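Local structure of CELL division control protein 6 (Pyrobaculum aerophilum, 1FNN) at residues A[50-56]-A[189-193]; A[198-202]-A[238-244]; A[292-296]-A[317-322]. The protein binds ADP and magnesium as an AAA+ ATPase of the CDC6/cdc18 family and is probably involved in regulating the initiation of DNA replication. All coordinates share one frame; numbering follows the deposited sequence.

Contact 1 (A[50-56]-A[189-193]); sequences LGRPGTG and RFSPY. With ADP (adenosine-5'-diphosphate), chain D.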
loop_
_atom_site.group_PDB
_atom_site.type_symbol
_atom_site.label_atom_id
_atom_site.label_comp_id
_atom_site.label_asym_id
_atom_site.label_seq_id
_atom_site.Cartn_x
_atom_site.Cartn_y
_atom_site.Cartn_z
ATOM N N LEU A 50 -5.494 -6.507 10.052
ATOM C CA LEU A 50 -4.058 -6.849 9.914
ATOM C C LEU A 50 -3.694 -6.920 8.445
ATOM O O LEU A 50 -4.389 -7.489 7.602
ATOM C CB LEU A 50 -3.747 -8.218 10.554
ATOM C CG LEU A 50 -4.040 -8.379 12.038
ATOM C CD1 LEU A 50 -3.761 -9.823 12.512
ATOM C CD2 LEU A 50 -3.183 -7.410 12.863
ATOM N N GLY A 51 -2.522 -6.351 8.132
ATOM C CA GLY A 51 -2.067 -6.346 6.747
ATOM C C GLY A 51 -0.845 -5.448 6.649
ATOM O O GLY A 51 -0.719 -4.527 7.477
ATOM N N ARG A 52 -0.043 -5.686 5.603
ATOM C CA ARG A 52 1.168 -4.845 5.474
ATOM C C ARG A 52 0.763 -3.411 5.094
ATOM O O ARG A 52 -0.375 -3.125 4.716
ATOM C CB ARG A 52 2.096 -5.423 4.399
ATOM C CG ARG A 52 1.517 -5.489 2.997
ATOM C CD ARG A 52 2.471 -4.956 1.934
ATOM N NE ARG A 52 3.143 -3.711 2.346
ATOM C CZ ARG A 52 4.139 -3.149 1.691
ATOM N NH1 ARG A 52 4.545 -3.772 0.580
ATOM N NH2 ARG A 52 4.742 -2.030 2.063
ATOM N N PRO A 53 1.751 -2.532 5.013
ATOM C CA PRO A 53 1.508 -1.141 4.628
ATOM C C PRO A 53 0.925 -1.061 3.238
ATOM O O PRO A 53 1.247 -1.806 2.302
ATOM C CB PRO A 53 2.861 -0.453 4.747
ATOM C CG PRO A 53 3.622 -1.306 5.714
ATOM C CD PRO A 53 3.163 -2.720 5.439
ATOM N N GLY A 54 -0.123 -0.227 3.137
ATOM C CA GLY A 54 -0.674 0.061 1.825
ATOM C C GLY A 54 -1.726 -0.921 1.351
ATOM O O GLY A 54 -2.081 -0.847 0.166
ATOM N N THR A 55 -2.206 -1.758 2.259
ATOM C CA THR A 55 -3.236 -2.737 1.873
ATOM C C THR A 55 -4.643 -2.183 2.167
ATOM O O THR A 55 -5.603 -2.918 1.942
ATOM C CB THR A 55 -3.045 -4.065 2.599
ATOM O OG1 THR A 55 -2.870 -3.923 4.030
ATOM C CG2 THR A 55 -1.760 -4.744 2.071
ATOM N N GLY A 56 -4.824 -0.870 2.365
ATOM C CA GLY A 56 -6.188 -0.316 2.497
ATOM C C GLY A 56 -6.834 -0.439 3.879
ATOM O O GLY A 56 -8.068 -0.300 4.012
ATOM N N ARG A 189 -8.349 -9.500 7.662
ATOM C CA ARG A 189 -7.047 -9.519 7.034
ATOM C C ARG A 189 -7.107 -8.855 5.670
ATOM O O ARG A 189 -8.077 -8.960 4.959
ATOM C CB ARG A 189 -6.544 -10.983 6.805
ATOM C CG ARG A 189 -6.418 -11.687 8.166
ATOM C CD ARG A 189 -5.702 -13.045 8.118
ATOM N NE ARG A 189 -5.573 -13.555 9.483
ATOM C CZ ARG A 189 -4.521 -13.319 10.257
ATOM N NH1 ARG A 189 -3.504 -12.587 9.812
ATOM N NH2 ARG A 189 -4.488 -13.821 11.486
ATOM N N PHE A 190 -6.083 -8.055 5.395
ATOM C CA PHE A 190 -5.979 -7.278 4.164
ATOM C C PHE A 190 -4.691 -7.783 3.472
ATOM O O PHE A 190 -3.615 -7.518 4.019
ATOM C CB PHE A 190 -5.771 -5.794 4.526
ATOM C CG PHE A 190 -6.979 -5.193 5.206
ATOM C CD1 PHE A 190 -7.378 -5.591 6.486
ATOM C CD2 PHE A 190 -7.696 -4.217 4.522
ATOM C CE1 PHE A 190 -8.508 -4.996 7.066
ATOM C CE2 PHE A 190 -8.811 -3.625 5.093
ATOM C CZ PHE A 190 -9.187 -4.039 6.354
ATOM N N SER A 191 -4.857 -8.596 2.452
ATOM C CA SER A 191 -3.654 -9.208 1.844
ATOM C C SER A 191 -3.058 -8.283 0.793
ATOM O O SER A 191 -3.679 -7.288 0.423
ATOM C CB SER A 191 -4.088 -10.526 1.197
ATOM O OG SER A 191 -4.726 -10.133 -0.010
ATOM N N PRO A 192 -1.760 -8.438 0.539
ATOM C CA PRO A 192 -1.052 -7.587 -0.408
ATOM C C PRO A 192 -1.875 -7.568 -1.686
ATOM O O PRO A 192 -2.455 -8.610 -2.023
ATOM C CB PRO A 192 0.297 -8.289 -0.574
ATOM C CG PRO A 192 0.482 -8.994 0.748
ATOM C CD PRO A 192 -0.904 -9.571 1.026
ATOM N N TYR A 193 -2.003 -6.406 -2.334
ATOM C CA TYR A 193 -2.774 -6.413 -3.567
ATOM C C TYR A 193 -1.950 -7.095 -4.688
ATOM O O TYR A 193 -0.738 -6.869 -4.793
ATOM C CB TYR A 193 -3.095 -5.015 -4.061
ATOM C CG TYR A 193 -4.082 -4.257 -3.179
ATOM C CD1 TYR A 193 -3.699 -3.191 -2.378
ATOM C CD2 TYR A 193 -5.422 -4.637 -3.178
ATOM C CE1 TYR A 193 -4.614 -2.494 -1.578
ATOM C CE2 TYR A 193 -6.351 -3.968 -2.397
ATOM C CZ TYR A 193 -5.927 -2.907 -1.607
ATOM O OH TYR A 193 -6.901 -2.276 -0.842
HETATM P PB ADP D . -2.958 1.104 4.995
HETATM O O1B ADP D . -3.507 1.677 6.296
HETATM O O2B ADP D . -3.293 -0.262 4.785
HETATM O O3B ADP D . -1.523 1.295 5.178
HETATM P PA ADP D . -4.221 2.873 3.166
HETATM O O1A ADP D . -5.595 2.733 3.682
HETATM O O2A ADP D . -3.628 4.156 3.557
HETATM O O3A ADP D . -3.353 1.693 3.622
HETATM O "O5'" ADP D . -4.191 2.848 1.528
HETATM C "C5'" ADP D . -2.993 3.319 0.934
HETATM C "C4'" ADP D . -3.421 4.193 -0.262
HETATM O "O4'" ADP D . -4.122 3.375 -1.172
HETATM C "C3'" ADP D . -4.379 5.324 0.087
HETATM O "O3'" ADP D . -4.149 6.390 -0.819
HETATM C "C2'" ADP D . -5.683 4.622 -0.093
HETATM O "O2'" ADP D . -6.761 5.528 -0.331
HETATM C "C1'" ADP D . -5.410 3.821 -1.373
HETATM N N9 ADP D . -6.219 2.665 -1.336
HETATM C C8 ADP D . -5.951 1.519 -0.636
HETATM N N7 ADP D . -6.695 0.501 -0.952
HETATM C C5 ADP D . -7.516 1.022 -1.938
HETATM C C6 ADP D . -8.563 0.452 -2.681
HETATM N N6 ADP D . -8.939 -0.802 -2.487
HETATM N N1 ADP D . -9.204 1.223 -3.563
HETATM C C2 ADP D . -8.833 2.481 -3.703
HETATM N N3 ADP D . -7.869 3.148 -3.072
HETATM C C4 ADP D . -7.240 2.334 -2.181
HETATM O O HOH W 1 -0.808 -7.886 3.968
#

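Contact 2 (A[198-202]-A[238-244]); sequences IFDIL and GDARLAI. With ADP (adenosine-5'-diphosphate), chain D.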
loop_
_atom_site.group_PDB
_atom_site.type_symbol
_atom_site.label_atom_id
_atom_site.label_comp_id
_atom_site.label_asym_id
_atom_site.label_seq_id
_atom_site.Cartn_x
_atom_site.Cartn_y
_atom_site.Cartn_z
ATOM N N ILE A 198 -3.999 -3.859 -8.142
ATOM C CA ILE A 198 -3.332 -2.551 -8.256
ATOM C C ILE A 198 -3.770 -1.789 -9.481
ATOM O O ILE A 198 -4.130 -0.597 -9.463
ATOM C CB ILE A 198 -1.793 -2.664 -8.224
ATOM C CG1 ILE A 198 -1.340 -3.134 -6.845
ATOM C CG2 ILE A 198 -1.162 -1.325 -8.575
ATOM C CD1 ILE A 198 -1.556 -2.102 -5.732
ATOM N N PHE A 199 -3.799 -2.446 -10.646
ATOM C CA PHE A 199 -4.272 -1.826 -11.860
ATOM C C PHE A 199 -5.699 -1.237 -11.620
ATOM O O PHE A 199 -5.920 -0.133 -12.131
ATOM C CB PHE A 199 -4.335 -2.829 -13.007
ATOM C CG PHE A 199 -4.948 -2.287 -14.255
ATOM C CD1 PHE A 199 -4.192 -1.594 -15.173
ATOM C CD2 PHE A 199 -6.299 -2.471 -14.518
ATOM C CE1 PHE A 199 -4.738 -1.089 -16.323
ATOM C CE2 PHE A 199 -6.860 -1.964 -15.675
ATOM C CZ PHE A 199 -6.089 -1.270 -16.589
ATOM N N ASP A 200 -6.593 -2.024 -11.049
ATOM C CA ASP A 200 -7.984 -1.485 -10.932
ATOM C C ASP A 200 -8.008 -0.228 -10.057
ATOM O O ASP A 200 -8.762 0.705 -10.282
ATOM C CB ASP A 200 -8.909 -2.540 -10.385
ATOM C CG ASP A 200 -9.096 -3.772 -11.259
ATOM O OD1 ASP A 200 -9.031 -3.665 -12.495
ATOM O OD2 ASP A 200 -9.310 -4.839 -10.667
ATOM N N ILE A 201 -7.270 -0.230 -8.957
ATOM C CA ILE A 201 -7.140 0.942 -8.104
ATOM C C ILE A 201 -6.607 2.131 -8.890
ATOM O O ILE A 201 -7.129 3.261 -8.829
ATOM C CB ILE A 201 -6.240 0.635 -6.924
ATOM C CG1 ILE A 201 -6.945 -0.450 -6.082
ATOM C CG2 ILE A 201 -5.898 1.885 -6.096
ATOM C CD1 ILE A 201 -6.079 -0.974 -4.937
ATOM N N LEU A 202 -5.476 1.915 -9.594
ATOM C CA LEU A 202 -4.905 3.003 -10.376
ATOM C C LEU A 202 -5.814 3.491 -11.486
ATOM O O LEU A 202 -5.845 4.701 -11.760
ATOM C CB LEU A 202 -3.556 2.603 -11.001
ATOM C CG LEU A 202 -2.422 2.264 -10.047
ATOM C CD1 LEU A 202 -1.126 1.954 -10.819
ATOM C CD2 LEU A 202 -2.111 3.447 -9.144
ATOM N N GLY A 238 2.646 -5.235 -3.169
ATOM C CA GLY A 238 1.208 -5.159 -2.993
ATOM C C GLY A 238 0.752 -3.856 -2.328
ATOM O O GLY A 238 -0.292 -3.861 -1.689
ATOM N N ASP A 239 1.621 -2.869 -2.230
ATOM C CA ASP A 239 1.350 -1.601 -1.559
ATOM C C ASP A 239 0.687 -0.582 -2.468
ATOM O O ASP A 239 1.278 -0.063 -3.428
ATOM C CB ASP A 239 2.692 -1.079 -1.024
ATOM C CG ASP A 239 2.592 0.199 -0.222
ATOM O OD1 ASP A 239 1.653 0.999 -0.467
ATOM O OD2 ASP A 239 3.447 0.407 0.652
ATOM N N ALA A 240 -0.605 -0.277 -2.239
ATOM C CA ALA A 240 -1.332 0.648 -3.090
ATOM C C ALA A 240 -0.885 2.092 -2.906
ATOM O O ALA A 240 -0.984 2.912 -3.832
ATOM C CB ALA A 240 -2.833 0.553 -2.822
ATOM N N ARG A 241 -0.366 2.418 -1.742
ATOM C CA ARG A 241 0.135 3.788 -1.553
ATOM C C ARG A 241 1.240 4.062 -2.567
ATOM O O ARG A 241 1.429 5.132 -3.170
ATOM C CB ARG A 241 0.637 3.947 -0.116
ATOM C CG ARG A 241 0.975 5.405 0.193
ATOM C CD ARG A 241 1.823 5.598 1.418
ATOM N NE ARG A 241 3.138 4.999 1.341
ATOM C CZ ARG A 241 4.176 5.248 0.563
ATOM N NH1 ARG A 241 4.213 6.182 -0.386
ATOM N NH2 ARG A 241 5.261 4.501 0.749
ATOM N N LEU A 242 2.211 3.132 -2.556
ATOM C CA LEU A 242 3.367 3.247 -3.465
ATOM C C LEU A 242 2.905 3.320 -4.893
ATOM O O LEU A 242 3.458 4.129 -5.636
ATOM C CB LEU A 242 4.234 1.979 -3.252
ATOM C CG LEU A 242 5.476 1.852 -4.128
ATOM C CD1 LEU A 242 6.415 3.013 -3.862
ATOM C CD2 LEU A 242 6.134 0.472 -3.850
ATOM N N ALA A 243 1.966 2.470 -5.325
ATOM C CA ALA A 243 1.517 2.492 -6.699
ATOM C C ALA A 243 0.900 3.838 -7.050
ATOM O O ALA A 243 1.196 4.414 -8.101
ATOM C CB ALA A 243 0.571 1.347 -7.028
ATOM N N ILE A 244 0.058 4.363 -6.143
ATOM C CA ILE A 244 -0.558 5.689 -6.449
ATOM C C ILE A 244 0.478 6.790 -6.448
ATOM O O ILE A 244 0.487 7.732 -7.240
ATOM C CB ILE A 244 -1.692 5.956 -5.401
ATOM C CG1 ILE A 244 -2.801 4.911 -5.575
ATOM C CG2 ILE A 244 -2.190 7.399 -5.587
ATOM C CD1 ILE A 244 -3.761 4.745 -4.385
HETATM P PB ADP D . -2.958 1.104 4.995
HETATM O O1B ADP D . -3.507 1.677 6.296
HETATM O O2B ADP D . -3.293 -0.262 4.785
HETATM O O3B ADP D . -1.523 1.295 5.178
HETATM P PA ADP D . -4.221 2.873 3.166
HETATM O O1A ADP D . -5.595 2.733 3.682
HETATM O O2A ADP D . -3.628 4.156 3.557
HETATM O O3A ADP D . -3.353 1.693 3.622
HETATM O "O5'" ADP D . -4.191 2.848 1.528
HETATM C "C5'" ADP D . -2.993 3.319 0.934
HETATM C "C4'" ADP D . -3.421 4.193 -0.262
HETATM O "O4'" ADP D . -4.122 3.375 -1.172
HETATM C "C3'" ADP D . -4.379 5.324 0.087
HETATM O "O3'" ADP D . -4.149 6.390 -0.819
HETATM C "C2'" ADP D . -5.683 4.622 -0.093
HETATM O "O2'" ADP D . -6.761 5.528 -0.331
HETATM C "C1'" ADP D . -5.410 3.821 -1.373
HETATM N N9 ADP D . -6.219 2.665 -1.336
HETATM C C8 ADP D . -5.951 1.519 -0.636
HETATM N N7 ADP D . -6.695 0.501 -0.952
HETATM C C5 ADP D . -7.516 1.022 -1.938
HETATM C C6 ADP D . -8.563 0.452 -2.681
HETATM N N6 ADP D . -8.939 -0.802 -2.487
HETATM N N1 ADP D . -9.204 1.223 -3.563
HETATM C C2 ADP D . -8.833 2.481 -3.703
HETATM N N3 ADP D . -7.869 3.148 -3.072
HETATM C C4 ADP D . -7.240 2.334 -2.181
#

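Contact 3 (A[292-296]-A[317-322]); sequences LFLLA and SYKIVC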
loop_
_atom_site.group_PDB
_atom_site.type_symbol
_atom_site.label_atom_id
_atom_site.label_comp_id
_atom_site.label_asym_id
_atom_site.label_seq_id
_atom_site.Cartn_x
_atom_site.Cartn_y
_atom_site.Cartn_z
ATOM N N LEU A 292 23.694 -9.749 -22.419
ATOM C CA LEU A 292 23.462 -9.371 -23.787
ATOM C C LEU A 292 21.947 -9.345 -24.054
ATOM O O LEU A 292 21.483 -8.438 -24.746
ATOM C CB LEU A 292 24.135 -10.393 -24.764
ATOM C CG LEU A 292 25.701 -10.332 -24.726
ATOM C CD1 LEU A 292 26.295 -11.518 -25.512
ATOM C CD2 LEU A 292 26.187 -9.016 -25.304
ATOM N N PHE A 293 21.238 -10.337 -23.558
ATOM C CA PHE A 293 19.786 -10.351 -23.746
ATOM C C PHE A 293 19.146 -9.156 -22.959
ATOM O O PHE A 293 18.273 -8.532 -23.540
ATOM C CB PHE A 293 19.238 -11.640 -23.163
ATOM C CG PHE A 293 17.784 -11.857 -23.548
ATOM C CD1 PHE A 293 17.375 -11.831 -24.852
ATOM C CD2 PHE A 293 16.864 -12.082 -22.529
ATOM C CE1 PHE A 293 16.044 -12.028 -25.203
ATOM C CE2 PHE A 293 15.521 -12.282 -22.865
ATOM C CZ PHE A 293 15.121 -12.255 -24.192
ATOM N N LEU A 294 19.628 -8.859 -21.761
ATOM C CA LEU A 294 19.068 -7.706 -21.042
ATOM C C LEU A 294 19.390 -6.428 -21.788
ATOM O O LEU A 294 18.495 -5.596 -22.088
ATOM C CB LEU A 294 19.605 -7.668 -19.609
ATOM C CG LEU A 294 19.179 -6.431 -18.782
ATOM C CD1 LEU A 294 17.648 -6.420 -18.616
ATOM C CD2 LEU A 294 19.864 -6.495 -17.423
ATOM N N LEU A 295 20.659 -6.308 -22.292
ATOM C CA LEU A 295 20.967 -5.191 -23.171
ATOM C C LEU A 295 20.023 -5.125 -24.346
ATOM O O LEU A 295 19.565 -4.025 -24.763
ATOM C CB LEU A 295 22.418 -5.216 -23.722
ATOM C CG LEU A 295 22.852 -4.074 -24.616
ATOM C CD1 LEU A 295 22.546 -2.708 -23.948
ATOM C CD2 LEU A 295 24.373 -4.135 -24.835
ATOM N N ALA A 296 19.658 -6.270 -24.940
ATOM C CA ALA A 296 18.782 -6.241 -26.091
ATOM C C ALA A 296 17.371 -5.669 -25.698
ATOM O O ALA A 296 16.655 -5.145 -26.553
ATOM C CB ALA A 296 18.542 -7.675 -26.563
ATOM N N SER A 317 16.360 -8.127 -31.447
ATOM C CA SER A 317 17.314 -7.143 -30.968
ATOM C C SER A 317 18.608 -7.855 -30.522
ATOM O O SER A 317 19.705 -7.289 -30.624
ATOM C CB SER A 317 16.672 -6.390 -29.776
ATOM O OG SER A 317 17.609 -5.480 -29.217
ATOM N N TYR A 318 18.430 -8.952 -29.817
ATOM C CA TYR A 318 19.499 -9.746 -29.232
ATOM C C TYR A 318 20.434 -10.323 -30.321
ATOM O O TYR A 318 21.653 -10.248 -30.189
ATOM C CB TYR A 318 18.903 -10.866 -28.363
ATOM C CG TYR A 318 19.897 -11.960 -27.963
ATOM C CD1 TYR A 318 20.800 -11.823 -26.930
ATOM C CD2 TYR A 318 19.908 -13.167 -28.672
ATOM C CE1 TYR A 318 21.695 -12.819 -26.579
ATOM C CE2 TYR A 318 20.803 -14.175 -28.330
ATOM C CZ TYR A 318 21.676 -14.002 -27.305
ATOM O OH TYR A 318 22.565 -15.036 -26.985
ATOM N N LYS A 319 19.875 -10.740 -31.448
ATOM C CA LYS A 319 20.749 -11.144 -32.579
ATOM C C LYS A 319 21.637 -10.020 -33.068
ATOM O O LYS A 319 22.859 -10.158 -33.290
ATOM C CB LYS A 319 19.849 -11.669 -33.689
ATOM C CG LYS A 319 19.137 -12.949 -33.269
ATOM C CD LYS A 319 18.173 -13.366 -34.386
ATOM C CE LYS A 319 17.578 -14.714 -34.008
ATOM N NZ LYS A 319 16.515 -15.176 -34.943
ATOM N N ILE A 320 21.093 -8.796 -33.156
ATOM C CA ILE A 320 21.859 -7.640 -33.541
ATOM C C ILE A 320 22.919 -7.334 -32.506
ATOM O O ILE A 320 24.064 -7.030 -32.869
ATOM C CB ILE A 320 20.949 -6.393 -33.751
ATOM C CG1 ILE A 320 20.085 -6.663 -34.986
ATOM C CG2 ILE A 320 21.753 -5.104 -33.891
ATOM C CD1 ILE A 320 18.908 -5.717 -35.146
ATOM N N VAL A 321 22.551 -7.343 -31.218
ATOM C CA VAL A 321 23.482 -7.061 -30.153
ATOM C C VAL A 321 24.680 -8.058 -30.251
ATOM O O VAL A 321 25.855 -7.682 -29.980
ATOM C CB VAL A 321 22.802 -7.059 -28.791
ATOM C CG1 VAL A 321 23.781 -7.130 -27.634
ATOM C CG2 VAL A 321 21.945 -5.762 -28.602
ATOM N N CYS A 322 24.362 -9.329 -30.343
ATOM C CA CYS A 322 25.396 -10.378 -30.398
ATOM C C CYS A 322 26.429 -10.139 -31.495
ATOM O O CYS A 322 27.616 -10.100 -31.135
ATOM C CB CYS A 322 24.757 -11.764 -30.549
ATOM S SG CYS A 322 24.105 -12.363 -28.975
#

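Contact 1 (A[50-56]-A[189-193])
The aromatic rings of F190 and Y193 have carbonyl oxygens of strand 46-50 and the P-loop (Walker A) at their edges. L50 O, from the strand end, and T55 O lie near the F190 ring plane, with T55 O 3.6 Å from F190 CD2. G54 O takes the same place at the Y193 ring, 3.5 Å from Y193 CE1. The slightly positive ring hydrogens probably suit these oxygens.

The two segments leave the central parallel sheet side by side. L50 and R189 form the last bridge, where F190 N donates to L50 O at 2.8 Å. The L50 and R189 side chains point the same way, and the R189 guanidinium goes on to a salt bridge with D169. Past this bridge a water joins the chains, accepting from R52 N and donating to F190 O.

T55 OG1 stands between the backbone N and the carbonyl carbon (chi1 49°) and donates to R52 O at 2.7 Å, across a type II turn. The same OG1 meets F190 CB at 3.5 Å, while T55 CG2 rests on P192 CA.

G54 N donates to the ADP phosphate oxygen O3B at 2.9 Å, and Y193 OH accepts from adenine N6 at 3.0 Å, with an N-H...O angle of 160°.

Contact 2 (A[198-202]-A[238-244])
Apolar packing joins I198, I201 and L202 to A240, A243 and I244, where two helices of the AAA+ lid domain meet. The short axes cross at -52°. No hydrogen bond runs between the segments. I198 uses both branches: CD1 lies on A240, and CG2, anti to the backbone N, presses on A243 CB at 3.5 Å. The small alanines let the isoleucine come this close to the second helix. One turn on, L202 CD2 reaches A243 O at 3.6 Å and the I244 side chain at CG1. I201 CG2 meets I244 CD1 at 4.0 Å. Helix 217-227 backs this layer, with T227 touching I198 and A243.

The second kind of contact is with the nucleotide. I201 lies over one face of the adenine, its CD1 3.6 Å from ADP C6 and its CG2 over N3 and C2 on the same face. A240 CB and I244 CD1 both approach the ribose ring oxygen O4', each at 3.5 Å. Here these three side chains give the adenine and ribose an apolar surface.

The polar interactions sit at the start of helix 240-256. D239 is its N-cap, and its OD2 forms a salt bridge with R52 of the P-loop. D239 OD1 accepts a weak bond from R241 N. A straighter one comes from L242 N at 3.0 Å, which meets D239 OD1 from above the carboxylate plane.

Contact 3 (A[292-296]-A[317-322])
S317 begins the contact by reaching A296 at the crossing of two helices in the C-terminal winged-helix domain. Helices 288-304 and 311-324 meet here with their short axes at 121°. S317 points toward the first helix, and its OG is anti to the backbone N (chi1 176°). This lets OG donate to A296 O at 2.8 Å, in the carbonyl plane and on a lone pair. A296 O also accepts from S300 OG. With an alanine here, A296 O would probably lose one of its two hydroxyl donors, and the polar tie between the helices would go.

Y318 follows and lies along the first helix. Its CB sits on A296 CB at 3.7 Å, and its CE1 on L292 CB at 3.9 Å. F293 turns its edge toward one face of the Y318 ring in an offset edge-to-face pair, with centroids 5.8 Å apart and planes at 77°. The far end of the tyrosine is anchored too, since OH is hydrogen-bonded to H289 ND1 and R330 N.

One turn later V321 points at the first helix. Its CG1 meets L292 CD2 at 3.8 Å and also touches L295 CD2, whereas CG2 faces A296 CA.

C322 closes the row. Its SG is 4.2 Å from L292 CD1 and lies 3.3 Å above the Y318 ring plane, toward the rim, on the face opposite F293.

In the fold
All three contacts are buried, but they serve different parts of the chain. Contacts 1 and 2 are neighbours, with centres about 11 Å apart. They touch through a probable hydrogen bond from A240 N to G54 O, and both border the same ADP. Loop 189-193 of contact 1 leads straight into helix 195-209, one side of contact 2. Contact 1 combines a backbone bridge and a water with side-chain packing around F190 and T55. Contact 2, in the lid, is almost wholly aliphatic between its helices. Contact 3 uses other helices, its centre about 33 Å from that of contact 2. It adds aromatic packing and a serine hydroxyl-to-carbonyl hydrogen bond, and meets no ligand.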